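Local coordinates for protein aminoacyltransferase FemA (PDB 1LRZ) that catalyses addition of glycines 2 and 3 of the pentaglycine interpeptide bridge of staphylococcal peptidoglycan, with glycyl-tRNA as donor, at residues R194-S197 against E198-P202. Numbering follows the deposited sequence.
Sequences RFLS and EEELP
With CG of Arg194 set between its backbone N and carbonyl carbon (chi1 67°) and the chain stretched from there to NE, the guanidinium reaches the carboxylate of Glu200, whose CG lies beside its own backbone N (chi1 -51°). The two side chains meet at about a right angle and form a bidentate, end-on salt bridge. NH1 of Arg194 donates to Glu200 OE1 at 3.0 Å, and NH2 of Arg194 to Glu200 OE2 at 2.9 Å. Both oxygens lie near the guanidinium plane and are approached on their syn sides, but the two flat groups are twisted 22° apart and the nitrogens stand clearly out of the carboxylate plane. NE of Arg194 forms a second salt bridge, with Glu310, so two carboxylates fix the rotation of the guanidinium. Leu196 crosses the Glu200 side chain at about a right angle, its CD2 4.0 Å from Glu200 CB and its CD1 3.7 Å from Glu200 O. Glu200 N donates to Ser197 O at 3.1 Å, closing the chain into a turn. Leu196 and Leu201 are buried, the latter against Tyr225 and Leu229. The arrangement is a strand-to-helix connection: strand 192-195, outermost in this chain's mixed sheet, leads through a short loop and a 3-10 turn into helix 201-207.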
loop_
_atom_site.group_PDB
_atom_site.type_symbol
_atom_site.label_atom_id
_atom_site.label_comp_id
_atom_site.label_asym_id
_atom_site.label_seq_id
_atom_site.Cartn_x
_atom_site.Cartn_y
_atom_site.Cartn_z
ATOM N N ARG A 194 15.972 -5.743 -0.969
ATOM C CA ARG A 194 15.995 -6.374 -2.279
ATOM C C ARG A 194 14.566 -6.760 -2.603
ATOM O O ARG A 194 13.707 -6.792 -1.712
ATOM C CB ARG A 194 16.902 -7.614 -2.304
ATOM C CG ARG A 194 16.456 -8.815 -1.473
ATOM C CD ARG A 194 17.630 -9.798 -1.373
ATOM N NE ARG A 194 17.357 -10.998 -0.589
ATOM C CZ ARG A 194 16.680 -12.044 -1.044
ATOM N NH1 ARG A 194 16.474 -13.096 -0.262
ATOM N NH2 ARG A 194 16.210 -12.039 -2.284
ATOM N N PHE A 195 14.304 -7.047 -3.869
ATOM C CA PHE A 195 12.965 -7.421 -4.275
ATOM C C PHE A 195 12.889 -8.906 -4.573
ATOM O O PHE A 195 13.655 -9.435 -5.380
ATOM C CB PHE A 195 12.552 -6.595 -5.489
ATOM C CG PHE A 195 12.590 -5.116 -5.239
ATOM C CD1 PHE A 195 13.698 -4.364 -5.622
ATOM C CD2 PHE A 195 11.526 -4.478 -4.605
ATOM C CE1 PHE A 195 13.750 -2.990 -5.373
ATOM C CE2 PHE A 195 11.566 -3.107 -4.350
ATOM C CZ PHE A 195 12.680 -2.361 -4.737
ATOM N N LEU A 196 11.947 -9.565 -3.907
ATOM C CA LEU A 196 11.743 -10.997 -4.028
ATOM C C LEU A 196 10.980 -11.428 -5.274
ATOM O O LEU A 196 10.046 -10.748 -5.718
ATOM C CB LEU A 196 11.003 -11.514 -2.792
ATOM C CG LEU A 196 11.617 -11.193 -1.427
ATOM C CD1 LEU A 196 10.787 -11.855 -0.323
ATOM C CD2 LEU A 196 13.048 -11.697 -1.380
ATOM N N SER A 197 11.388 -12.571 -5.824
ATOM C CA SER A 197 10.744 -13.148 -7.004
ATOM C C SER A 197 9.808 -14.213 -6.453
ATOM O O SER A 197 9.768 -14.443 -5.245
ATOM C CB SER A 197 11.769 -13.816 -7.927
ATOM O OG SER A 197 12.917 -13.002 -8.117
ATOM N N GLU A 198 9.079 -14.878 -7.339
ATOM C CA GLU A 198 8.141 -15.913 -6.936
ATOM C C GLU A 198 8.755 -17.029 -6.092
ATOM O O GLU A 198 8.168 -17.452 -5.091
ATOM C CB GLU A 198 7.479 -16.511 -8.184
ATOM C CG GLU A 198 6.477 -17.610 -7.899
ATOM C CD GLU A 198 7.091 -19.011 -7.891
ATOM O OE1 GLU A 198 8.321 -19.140 -8.093
ATOM O OE2 GLU A 198 6.337 -19.989 -7.687
ATOM N N GLU A 199 9.935 -17.507 -6.479
ATOM C CA GLU A 199 10.553 -18.599 -5.736
ATOM C C GLU A 199 10.921 -18.243 -4.299
ATOM O O GLU A 199 11.141 -19.133 -3.481
ATOM C CB GLU A 199 11.781 -19.153 -6.481
ATOM C CG GLU A 199 13.069 -18.353 -6.369
ATOM C CD GLU A 199 13.008 -17.016 -7.080
ATOM O OE1 GLU A 199 12.020 -16.768 -7.808
ATOM O OE2 GLU A 199 13.957 -16.217 -6.915
ATOM N N GLU A 200 10.974 -16.955 -3.973
ATOM C CA GLU A 200 11.305 -16.560 -2.604
ATOM C C GLU A 200 10.088 -16.020 -1.870
ATOM O O GLU A 200 10.203 -15.488 -0.763
ATOM C CB GLU A 200 12.401 -15.502 -2.594
ATOM C CG GLU A 200 13.608 -15.874 -3.415
ATOM C CD GLU A 200 14.757 -14.925 -3.192
ATOM O OE1 GLU A 200 15.478 -15.101 -2.188
ATOM O OE2 GLU A 200 14.930 -13.997 -4.010
ATOM N N LEU A 201 8.922 -16.162 -2.492
ATOM C CA LEU A 201 7.685 -15.680 -1.897
ATOM C C LEU A 201 7.490 -16.218 -0.476
ATOM O O LEU A 201 6.902 -15.545 0.370
ATOM C CB LEU A 201 6.496 -16.043 -2.793
ATOM C CG LEU A 201 5.193 -15.268 -2.558
ATOM C CD1 LEU A 201 5.465 -13.767 -2.479
ATOM C CD2 LEU A 201 4.225 -15.582 -3.687
ATOM N N PRO A 202 7.978 -17.438 -0.191
ATOM C CA PRO A 202 7.797 -17.945 1.176
ATOM C C PRO A 202 8.504 -17.112 2.256
ATOM O O PRO A 202 8.095 -17.133 3.422
ATOM C CB PRO A 202 8.312 -19.387 1.094
ATOM C CG PRO A 202 9.225 -19.382 -0.112
ATOM C CD PRO A 202 8.487 -18.495 -1.082
#